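Local coordinates for putative branched-chain amino acid ABC transporter, periplasmic branched-chain amino acid-binding protein (Pseudomonas protegens Pf-5, PDB 4RU0), which probably binds a branched-chain amino acid or similar small solute in the periplasm and hands it to an ABC transporter for uptake, at residues A[162-165]-A[166-170]; A[198-201]-A[202-205]; A[228-232]-A[233-237]; A[257-261]-A[262-266]. All blocks are in the same frame, centred on the assembly; numbering follows the deposited sequence.

Interaction 1: A[162-165]-A[166-170]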
loop_
_atom_site.group_PDB
_atom_site.type_symbol
_atom_site.label_atom_id
_atom_site.label_comp_id
_atom_site.label_asym_id
_atom_site.label_seq_id
_atom_site.Cartn_x
_atom_site.Cartn_y
_atom_site.Cartn_z
ATOM N N SER A 162 -2.947 -3.137 -13.782
ATOM C CA SER A 162 -2.202 -2.679 -14.949
ATOM C C SER A 162 -0.721 -3.057 -14.875
ATOM O O SER A 162 -0.174 -3.575 -15.841
ATOM C CB SER A 162 -2.344 -1.171 -15.120
ATOM O OG SER A 162 -1.746 -0.744 -16.334
ATOM N N THR A 163 -0.079 -2.800 -13.736
ATOM C CA THR A 163 1.332 -3.160 -13.564
ATOM C C THR A 163 1.538 -4.671 -13.663
ATOM O O THR A 163 2.536 -5.132 -14.219
ATOM C CB THR A 163 1.905 -2.677 -12.215
ATOM O OG1 THR A 163 1.302 -3.407 -11.142
ATOM C CG2 THR A 163 1.648 -1.208 -12.019
ATOM N N LEU A 164 0.596 -5.435 -13.115
ATOM C CA LEU A 164 0.634 -6.890 -13.215
ATOM C C LEU A 164 0.673 -7.299 -14.686
ATOM O O LEU A 164 1.522 -8.088 -15.094
ATOM C CB LEU A 164 -0.576 -7.519 -12.506
ATOM C CG LEU A 164 -0.749 -9.052 -12.448
ATOM C CD1 LEU A 164 -1.561 -9.581 -13.627
ATOM C CD2 LEU A 164 0.607 -9.764 -12.345
ATOM N N VAL A 165 -0.236 -6.741 -15.479
ATOM C CA VAL A 165 -0.307 -7.043 -16.905
ATOM C C VAL A 165 0.941 -6.545 -17.643
ATOM O O VAL A 165 1.470 -7.223 -18.524
ATOM C CB VAL A 165 -1.579 -6.431 -17.533
ATOM C CG1 VAL A 165 -1.477 -6.396 -19.048
ATOM C CG2 VAL A 165 -2.818 -7.210 -17.090
ATOM N N ASN A 166 1.428 -5.372 -17.262
ATOM C CA ASN A 166 2.601 -4.806 -17.912
ATOM C C ASN A 166 3.860 -5.625 -17.651
ATOM O O ASN A 166 4.750 -5.700 -18.505
ATOM C CB ASN A 166 2.813 -3.361 -17.473
ATOM C CG ASN A 166 1.763 -2.436 -18.030
ATOM O OD1 ASN A 166 0.993 -2.827 -18.907
ATOM N ND2 ASN A 166 1.720 -1.200 -17.531
ATOM N N TYR A 167 3.933 -6.244 -16.477
ATOM C CA TYR A 167 5.054 -7.115 -16.166
ATOM C C TYR A 167 4.959 -8.415 -16.958
ATOM O O TYR A 167 5.966 -8.901 -17.475
ATOM C CB TYR A 167 5.123 -7.408 -14.670
ATOM C CG TYR A 167 6.228 -8.378 -14.314
ATOM C CD1 TYR A 167 7.561 -7.980 -14.332
ATOM C CD2 TYR A 167 5.939 -9.693 -13.968
ATOM C CE1 TYR A 167 8.575 -8.862 -14.013
ATOM C CE2 TYR A 167 6.946 -10.583 -13.645
ATOM C CZ TYR A 167 8.263 -10.164 -13.671
ATOM O OH TYR A 167 9.269 -11.047 -13.349
ATOM N N ILE A 168 3.751 -8.971 -17.047
ATOM C CA ILE A 168 3.506 -10.154 -17.869
ATOM C C ILE A 168 3.991 -9.904 -19.298
ATOM O O ILE A 168 4.710 -10.724 -19.874
ATOM C CB ILE A 168 2.005 -10.539 -17.921
ATOM C CG1 ILE A 168 1.426 -10.768 -16.521
ATOM C CG2 ILE A 168 1.805 -11.768 -18.791
ATOM C CD1 ILE A 168 1.971 -11.948 -15.799
ATOM N N ALA A 169 3.587 -8.764 -19.855
ATOM C CA ALA A 169 3.937 -8.374 -21.219
ATOM C C ALA A 169 5.446 -8.245 -21.392
ATOM O O ALA A 169 5.999 -8.623 -22.423
ATOM C CB ALA A 169 3.252 -7.062 -21.588
ATOM N N GLN A 170 6.104 -7.706 -20.373
ATOM C CA GLN A 170 7.555 -7.587 -20.375
ATOM C C GLN A 170 8.172 -8.985 -20.397
ATOM O O GLN A 170 9.165 -9.228 -21.078
ATOM C CB GLN A 170 8.017 -6.789 -19.155
ATOM C CG GLN A 170 9.522 -6.693 -18.955
ATOM C CD GLN A 170 9.890 -5.619 -17.936
ATOM O OE1 GLN A 170 9.572 -4.443 -18.120
ATOM N NE2 GLN A 170 10.554 -6.022 -16.856
HETATM O O HOH W 1 -1.473 -2.088 -18.907
#

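Interaction 2: A[198-201]-A[202-205]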
loop_
_atom_site.group_PDB
_atom_site.type_symbol
_atom_site.label_atom_id
_atom_site.label_comp_id
_atom_site.label_asym_id
_atom_site.label_seq_id
_atom_site.Cartn_x
_atom_site.Cartn_y
_atom_site.Cartn_z
ATOM N N GLY A 198 -13.010 -5.188 -12.745
ATOM C CA GLY A 198 -13.116 -4.144 -13.749
ATOM C C GLY A 198 -11.883 -3.957 -14.619
ATOM O O GLY A 198 -11.946 -4.151 -15.840
ATOM N N PRO A 199 -10.749 -3.587 -14.002
ATOM C CA PRO A 199 -9.554 -3.285 -14.802
ATOM C C PRO A 199 -9.034 -4.483 -15.598
ATOM O O PRO A 199 -8.581 -4.305 -16.732
ATOM C CB PRO A 199 -8.529 -2.831 -13.751
ATOM C CG PRO A 199 -9.023 -3.367 -12.462
ATOM C CD PRO A 199 -10.519 -3.390 -12.560
ATOM N N LEU A 200 -9.106 -5.683 -15.035
ATOM C CA LEU A 200 -8.619 -6.864 -15.750
ATOM C C LEU A 200 -9.473 -7.156 -16.975
ATOM O O LEU A 200 -8.962 -7.608 -17.995
ATOM C CB LEU A 200 -8.570 -8.082 -14.826
ATOM C CG LEU A 200 -7.341 -8.039 -13.905
ATOM C CD1 LEU A 200 -7.320 -9.198 -12.923
ATOM C CD2 LEU A 200 -6.062 -8.006 -14.726
ATOM N N LYS A 201 -10.769 -6.878 -16.882
ATOM C CA LYS A 201 -11.659 -7.068 -18.019
ATOM C C LYS A 201 -11.315 -6.085 -19.140
ATOM O O LYS A 201 -11.265 -6.459 -20.317
ATOM C CB LYS A 201 -13.116 -6.899 -17.596
ATOM C CG LYS A 201 -14.102 -7.068 -18.736
ATOM C CD LYS A 201 -15.533 -6.852 -18.264
ATOM C CE LYS A 201 -15.809 -5.387 -18.008
ATOM N NZ LYS A 201 -17.211 -5.159 -17.569
ATOM N N LEU A 202 -11.082 -4.829 -18.766
ATOM C CA LEU A 202 -10.667 -3.805 -19.716
ATOM C C LEU A 202 -9.345 -4.170 -20.404
ATOM O O LEU A 202 -9.249 -4.139 -21.630
ATOM C CB LEU A 202 -10.542 -2.451 -19.012
ATOM C CG LEU A 202 -9.956 -1.282 -19.815
ATOM C CD1 LEU A 202 -10.780 -1.032 -21.069
ATOM C CD2 LEU A 202 -9.890 -0.030 -18.955
ATOM N N LEU A 203 -8.337 -4.524 -19.609
ATOM C CA LEU A 203 -7.028 -4.896 -20.139
ATOM C C LEU A 203 -7.110 -6.143 -21.019
ATOM O O LEU A 203 -6.360 -6.276 -21.988
ATOM C CB LEU A 203 -6.034 -5.117 -18.993
ATOM C CG LEU A 203 -5.751 -3.859 -18.157
ATOM C CD1 LEU A 203 -5.208 -4.200 -16.766
ATOM C CD2 LEU A 203 -4.802 -2.920 -18.888
ATOM N N ALA A 204 -8.029 -7.049 -20.698
ATOM C CA ALA A 204 -8.190 -8.258 -21.498
ATOM C C ALA A 204 -8.835 -7.949 -22.852
ATOM O O ALA A 204 -8.521 -8.588 -23.854
ATOM C CB ALA A 204 -9.007 -9.293 -20.747
ATOM N N GLU A 205 -9.734 -6.972 -22.878
ATOM C CA GLU A 205 -10.349 -6.548 -24.133
ATOM C C GLU A 205 -9.329 -5.882 -25.050
ATOM O O GLU A 205 -9.339 -6.093 -26.259
ATOM C CB GLU A 205 -11.514 -5.586 -23.876
ATOM C CG GLU A 205 -12.740 -6.238 -23.269
ATOM C CD GLU A 205 -13.919 -5.285 -23.191
ATOM O OE1 GLU A 205 -14.733 -5.421 -22.252
ATOM O OE2 GLU A 205 -14.034 -4.406 -24.075
#

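Interaction 3: A[228-232]-A[233-237]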
loop_
_atom_site.group_PDB
_atom_site.type_symbol
_atom_site.label_atom_id
_atom_site.label_comp_id
_atom_site.label_asym_id
_atom_site.label_seq_id
_atom_site.Cartn_x
_atom_site.Cartn_y
_atom_site.Cartn_z
ATOM N N ARG A 228 -7.793 -27.404 -9.402
ATOM C CA ARG A 228 -8.161 -28.420 -10.385
ATOM C C ARG A 228 -8.534 -27.720 -11.688
ATOM O O ARG A 228 -8.176 -28.157 -12.776
ATOM C CB ARG A 228 -9.319 -29.284 -9.870
ATOM C CG ARG A 228 -9.879 -30.257 -10.871
ATOM C CD ARG A 228 -10.867 -31.225 -10.213
ATOM N NE ARG A 228 -12.116 -30.567 -9.829
ATOM C CZ ARG A 228 -12.494 -30.315 -8.577
ATOM N NH1 ARG A 228 -11.726 -30.671 -7.551
ATOM N NH2 ARG A 228 -13.657 -29.716 -8.348
ATOM N N GLN A 229 -9.249 -26.610 -11.564
ATOM C CA GLN A 229 -9.599 -25.814 -12.724
ATOM C C GLN A 229 -8.344 -25.249 -13.394
ATOM O O GLN A 229 -8.211 -25.280 -14.619
ATOM C CB GLN A 229 -10.537 -24.683 -12.332
ATOM C CG GLN A 229 -10.851 -23.731 -13.473
ATOM C CD GLN A 229 -11.832 -22.652 -13.065
ATOM O OE1 GLN A 229 -12.510 -22.773 -12.046
ATOM N NE2 GLN A 229 -11.901 -21.582 -13.852
ATOM N N ILE A 230 -7.423 -24.747 -12.577
ATOM C CA ILE A 230 -6.198 -24.139 -13.075
ATOM C C ILE A 230 -5.311 -25.165 -13.775
ATOM O O ILE A 230 -4.705 -24.861 -14.803
ATOM C CB ILE A 230 -5.428 -23.450 -11.928
ATOM C CG1 ILE A 230 -6.133 -22.145 -11.547
ATOM C CG2 ILE A 230 -3.982 -23.180 -12.316
ATOM C CD1 ILE A 230 -5.693 -21.566 -10.214
ATOM N N ARG A 231 -5.247 -26.386 -13.249
ATOM C CA ARG A 231 -4.474 -27.422 -13.930
ATOM C C ARG A 231 -5.124 -27.794 -15.267
ATOM O O ARG A 231 -4.417 -28.017 -16.254
ATOM C CB ARG A 231 -4.308 -28.665 -13.053
ATOM C CG ARG A 231 -3.293 -29.661 -13.622
ATOM C CD ARG A 231 -3.160 -30.891 -12.739
ATOM N NE ARG A 231 -2.391 -31.964 -13.364
ATOM C CZ ARG A 231 -1.073 -32.105 -13.262
ATOM N NH1 ARG A 231 -0.360 -31.228 -12.566
ATOM N NH2 ARG A 231 -0.459 -33.123 -13.857
ATOM N N GLN A 232 -6.458 -27.857 -15.302
ATOM C CA GLN A 232 -7.185 -28.126 -16.546
ATOM C C GLN A 232 -6.930 -27.048 -17.599
ATOM O O GLN A 232 -6.635 -27.346 -18.752
ATOM C CB GLN A 232 -8.693 -28.229 -16.290
ATOM C CG GLN A 232 -9.168 -29.545 -15.691
ATOM C CD GLN A 232 -10.583 -29.444 -15.139
ATOM O OE1 GLN A 232 -11.083 -28.347 -14.883
ATOM N NE2 GLN A 232 -11.233 -30.585 -14.953
ATOM N N GLN A 233 -7.052 -25.789 -17.202
ATOM C CA GLN A 233 -6.929 -24.704 -18.160
ATOM C C GLN A 233 -5.467 -24.356 -18.454
ATOM O O GLN A 233 -5.177 -23.752 -19.481
ATOM C CB GLN A 233 -7.690 -23.476 -17.655
ATOM C CG GLN A 233 -9.204 -23.615 -17.767
ATOM C CD GLN A 233 -9.948 -22.453 -17.135
ATOM O OE1 GLN A 233 -9.710 -22.110 -15.979
ATOM N NE2 GLN A 233 -10.855 -21.840 -17.890
ATOM N N ASN A 234 -4.565 -24.762 -17.560
ATOM C CA ASN A 234 -3.129 -24.472 -17.669
ATOM C C ASN A 234 -2.819 -23.041 -18.133
ATOM O O ASN A 234 -2.249 -22.840 -19.209
ATOM C CB ASN A 234 -2.460 -25.484 -18.609
ATOM C CG ASN A 234 -0.944 -25.354 -18.632
ATOM O OD1 ASN A 234 -0.305 -25.562 -19.667
ATOM N ND2 ASN A 234 -0.363 -24.994 -17.494
ATOM N N PRO A 235 -3.204 -22.038 -17.326
ATOM C CA PRO A 235 -2.913 -20.652 -17.702
ATOM C C PRO A 235 -1.417 -20.374 -17.646
ATOM O O PRO A 235 -0.687 -21.095 -16.962
ATOM C CB PRO A 235 -3.660 -19.838 -16.644
ATOM C CG PRO A 235 -3.621 -20.712 -15.437
ATOM C CD PRO A 235 -3.789 -22.123 -15.974
ATOM N N ASP A 236 -0.974 -19.346 -18.367
ATOM C CA ASP A 236 0.438 -18.979 -18.409
ATOM C C ASP A 236 0.860 -18.310 -17.112
ATOM O O ASP A 236 2.003 -18.436 -16.691
ATOM C CB ASP A 236 0.717 -18.050 -19.595
ATOM C CG ASP A 236 0.292 -18.662 -20.925
ATOM O OD1 ASP A 236 -0.856 -18.417 -21.363
ATOM O OD2 ASP A 236 1.103 -19.393 -21.529
ATOM N N TRP A 237 -0.069 -17.602 -16.477
ATOM C CA TRP A 237 0.211 -16.915 -15.215
ATOM C C TRP A 237 -0.971 -16.978 -14.252
ATOM O O TRP A 237 -2.128 -17.009 -14.677
ATOM C CB TRP A 237 0.580 -15.451 -15.471
ATOM C CG TRP A 237 1.826 -15.292 -16.277
ATOM C CD1 TRP A 237 1.913 -15.213 -17.636
ATOM C CD2 TRP A 237 3.166 -15.195 -15.782
ATOM N NE1 TRP A 237 3.225 -15.076 -18.021
ATOM C CE2 TRP A 237 4.016 -15.064 -16.904
ATOM C CE3 TRP A 237 3.733 -15.211 -14.501
ATOM C CZ2 TRP A 237 5.404 -14.942 -16.783
ATOM C CZ3 TRP A 237 5.118 -15.092 -14.381
ATOM C CH2 TRP A 237 5.935 -14.959 -15.517
#

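Interaction 4: A[257-261]-A[262-266]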
loop_
_atom_site.group_PDB
_atom_site.type_symbol
_atom_site.label_atom_id
_atom_site.label_comp_id
_atom_site.label_asym_id
_atom_site.label_seq_id
_atom_site.Cartn_x
_atom_site.Cartn_y
_atom_site.Cartn_z
ATOM N N PHE A 257 -1.057 -29.714 -7.089
ATOM C CA PHE A 257 -1.621 -29.919 -8.421
ATOM C C PHE A 257 -0.581 -29.747 -9.532
ATOM O O PHE A 257 -0.902 -29.846 -10.706
ATOM C CB PHE A 257 -2.793 -28.967 -8.659
ATOM C CG PHE A 257 -4.112 -29.488 -8.151
ATOM C CD1 PHE A 257 -4.477 -29.325 -6.820
ATOM C CD2 PHE A 257 -4.995 -30.128 -9.009
ATOM C CE1 PHE A 257 -5.698 -29.797 -6.352
ATOM C CE2 PHE A 257 -6.219 -30.603 -8.548
ATOM C CZ PHE A 257 -6.567 -30.437 -7.217
ATOM N N GLY A 258 0.661 -29.479 -9.157
ATOM C CA GLY A 258 1.745 -29.432 -10.119
ATOM C C GLY A 258 1.855 -28.148 -10.916
ATOM O O GLY A 258 2.572 -28.106 -11.920
ATOM N N PHE A 259 1.158 -27.099 -10.493
ATOM C CA PHE A 259 1.286 -25.821 -11.186
ATOM C C PHE A 259 2.575 -25.134 -10.742
ATOM O O PHE A 259 2.888 -25.111 -9.554
ATOM C CB PHE A 259 0.077 -24.922 -10.935
ATOM C CG PHE A 259 0.049 -23.703 -11.817
ATOM C CD1 PHE A 259 -0.449 -23.780 -13.110
ATOM C CD2 PHE A 259 0.550 -22.489 -11.363
ATOM C CE1 PHE A 259 -0.458 -22.673 -13.930
ATOM C CE2 PHE A 259 0.544 -21.372 -12.175
ATOM C CZ PHE A 259 0.040 -21.459 -13.462
ATOM N N PRO A 260 3.346 -24.600 -11.703
ATOM C CA PRO A 260 4.660 -24.022 -11.381
ATOM C C PRO A 260 4.536 -22.719 -10.599
ATOM O O PRO A 260 3.933 -21.745 -11.048
ATOM C CB PRO A 260 5.305 -23.796 -12.757
ATOM C CG PRO A 260 4.177 -23.793 -13.730
ATOM C CD PRO A 260 3.082 -24.637 -13.151
ATOM N N VAL A 261 5.130 -22.718 -9.416
ATOM C CA VAL A 261 4.939 -21.655 -8.445
ATOM C C VAL A 261 5.559 -20.336 -8.905
ATOM O O VAL A 261 5.127 -19.257 -8.490
ATOM C CB VAL A 261 5.523 -22.086 -7.075
ATOM C CG1 VAL A 261 5.453 -20.961 -6.062
ATOM C CG2 VAL A 261 4.767 -23.307 -6.567
ATOM N N ASP A 262 6.556 -20.410 -9.781
ATOM C CA ASP A 262 7.178 -19.183 -10.272
ATOM C C ASP A 262 6.397 -18.604 -11.456
ATOM O O ASP A 262 6.843 -17.661 -12.109
ATOM C CB ASP A 262 8.645 -19.428 -10.650
ATOM C CG ASP A 262 8.801 -20.388 -11.809
ATOM O OD1 ASP A 262 7.882 -21.198 -12.054
ATOM O OD2 ASP A 262 9.854 -20.332 -12.475
ATOM N N HIS A 263 5.225 -19.175 -11.722
ATOM C CA HIS A 263 4.276 -18.581 -12.657
ATOM C C HIS A 263 3.145 -17.941 -11.872
ATOM O O HIS A 263 2.133 -17.538 -12.450
ATOM C CB HIS A 263 3.706 -19.619 -13.627
ATOM C CG HIS A 263 4.722 -20.202 -14.563
ATOM N ND1 HIS A 263 4.367 -20.987 -15.643
ATOM C CD2 HIS A 263 6.070 -20.124 -14.582
ATOM C CE1 HIS A 263 5.458 -21.365 -16.288
ATOM N NE2 HIS A 263 6.506 -20.854 -15.661
ATOM N N ILE A 264 3.310 -17.877 -10.551
ATOM C CA ILE A 264 2.313 -17.266 -9.677
ATOM C C ILE A 264 2.807 -15.912 -9.184
ATOM O O ILE A 264 3.902 -15.813 -8.639
ATOM C CB ILE A 264 1.989 -18.153 -8.453
ATOM C CG1 ILE A 264 1.656 -19.585 -8.884
ATOM C CG2 ILE A 264 0.840 -17.550 -7.636
ATOM C CD1 ILE A 264 1.211 -20.467 -7.746
ATOM N N ILE A 265 2.001 -14.871 -9.375
ATOM C CA ILE A 265 2.379 -13.540 -8.912
ATOM C C ILE A 265 1.381 -13.021 -7.893
ATOM O O ILE A 265 0.205 -12.809 -8.201
ATOM C CB ILE A 265 2.480 -12.531 -10.063
ATOM C CG1 ILE A 265 3.404 -13.061 -11.160
ATOM C CG2 ILE A 265 2.982 -11.199 -9.540
ATOM C CD1 ILE A 265 3.471 -12.174 -12.387
ATOM N N GLY A 266 1.858 -12.807 -6.676
ATOM C CA GLY A 266 0.986 -12.376 -5.607
ATOM C C GLY A 266 0.686 -10.888 -5.605
ATOM O O GLY A 266 1.504 -10.063 -6.031
#

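Interaction 1: A[162-165]-A[166-170]
N166, Y167, I168 and A169 each return their backbone N-H to the carbonyl four residues earlier, on S162, T163, L164 and V165. Segments 162-165 and 166-170 are therefore one unbroken alpha helix. N166 N lies 2.8 Å from S162 O, and A169 N lies 2.9 Å from V165 O. Y167 N makes a second, weak bond to L164 O.

The polar pair is S162 and N166. In N166, CG sits beside the backbone N (chi1 -70°), which folds the amide back over S162 O; CG is 3.1 Å from that oxygen. Neither amide end bonds to it. S162 OG, anti to its own nitrogen (chi1 -173°), lies near the amide. One water bridges the two side chains. It is 2.9 Å from S162 OG and donates to N166 OD1 at 2.6 Å. S162 OG also bonds D417 N, and N166 ND2 bonds A415 O. The pair thus ties this helix to the end of strand 407-415 and the residues after it.

Helix 157-172 packs on the seven-stranded mixed sheet of one lobe of a periplasmic binding protein. The side chains of L164 and I168 lie against that sheet and touch I265; L164 also touches F239, and I168 touches W237. L164 CD2 meets I168 CD1 at 4.3 Å, one turn apart. I168 CG1 comes within 3.0 Å of L164 O, a tight approach of a methylene to a carbonyl. Y167 lays its CB 3.5 Å from T163 O. Its ring reaches I265 and I410, and its OH bonds R171 NE.

Interaction 2: A[198-201]-A[202-205]
K201 and E205 take different first torsions that set their side chains side by side, pointing the same way. K201 CG is anti to its nitrogen (chi1 179°), while E205 CG lies beside its own (chi1 -71°). They are an i to i+4 pair on alpha helix 197-207, which flanks the lobe's sheet beside strand 210-216, one of its two outermost strands. The contact is between the aliphatic part of the lysine and the carboxylate: K201 CG is 3.9 Å from E205 OE1. K201 bends at its third torsion, and NZ stays 5.3 Å from E205 OE1. The opposite charges probably attract but form no salt bridge. E205 CG also rests 3.3 Å from K201 O.

The buried side belongs to P199, L200 and L203. L200 CD2 and L203 CD1 meet at 4.4 Å. Both leucines and P199 pack on helix 157-172; P199, L202 and L203 also touch helix 418-435. K201 and E205 are exposed. The backbone bonds run from L202, L203, A204 and E205 to the carbonyls of G198, P199, L200 and K201. L203 packs its branch point against the acceptor of its own N-H: CG is 3.2 Å from P199 O.

Interaction 3: A[228-232]-A[233-237]
Q233 lies alongside Q229, one helical turn on, and both side chains point the same way. Q233 CG sits beside its backbone N (chi1 -74°), which turns the chain back along the helix. CB is 3.6 Å from Q229 O, the carbonyl that accepts the Q233 backbone N-H. CG keeps 3.7 Å from that same oxygen. CD comes to 4.0 Å from Q229 CG. At the tip, OE1 takes a hydrogen bond from Q229 NE2 at 3.1 Å and also lies 3.2 Å from Q229 CG. The amide planes are 53° apart. OE1 is nearly in the plane of the Q229 amide, but the donor stands 38° above the carbonyl plane of Q233, off the lone pairs.

The pair lies in the last turn of helix 224-233, the helix of a beta-alpha-beta crossover from strand 210-216 to strand 237-241. N234 has positive phi and leaves the helix; its N-H makes a weak bond to I230 O. P235 follows and packs on I230. Its CD lies 3.1 Å from I230 O and 3.8 Å from I230 CG2, the two side chains crossing at about a right angle. F259 touches both I230 and P235.

Q229 and Q233 also rest on I212 of strand 210-216, so the amide pair lies against the edge of the sheet. The amide bond orients Q233 OE1 toward Q229, though its angled approach suggests modest strength.

Interaction 4: A[257-261]-A[262-266]
H263 N bonds P260 O at 3.0 Å and I264 N bonds V261 O at 3.1 Å, two successive bonds of a short 3-10 turn that leads straight into strand 264-266.

P260 and H263 pack across this turn. P260 CG sits over one face of the imidazole, 3.7 Å from the ring centroid and 24° off the normal, a CH-pi contact. It is shifted toward the ND1 side of the ring, with ND1 itself 3.4 Å from CG. The H263 ring is placed there by a first torsion of -66°, with CG beside the backbone N. On the same proline, CB is 3.7 Å from D262 OD1.

The turn belongs to the beta-alpha-beta unit that runs from strand 237-241 through helix 246-256 to strand 264-266. The helix ends in a Schellman motif at G258, whose positive phi suits a glycine. The chain then passes through F259 and P260 to the turn. H263 and I265 bond the backbone of V238, and I264 and G266 that of L287, so the strand is held on both sides.

The F259 ring packs against the turn. P260 CD lies over one of its faces, offset toward the rim. I264 CG1 comes in at the ring edge, near the plane, 3.9 Å from F259 CE2. H263 CB approaches the same CE2 obliquely. V238 of the neighbouring strand also touches this ring. I264 in turn tucks its CG1 3.5 Å from V261 O.

How the interactions relate
Interaction 1 is the hub. On one flank L203 CD1 of interaction 2 packs 3.8 Å from S162 CA. On the other, I168 CD1 meets W237 CG of interaction 3 at 3.4 Å and I265 CD1 of interaction 4 at 3.7 Å. Interactions 3 and 4 are the closest pair, with centres 10 Å apart; P235 O lies 3.4 Å from F259 CE1. Interaction 2 stays about 10 Å from both, nearest atoms. All four belong to the same lobe. None includes Y41, Y192, W243 or W269, which line the pocket holding 3,6,9,12,15-pentaoxaheptadecane. Strands 237-241 and 264-266 nevertheless lead toward W243 and W269.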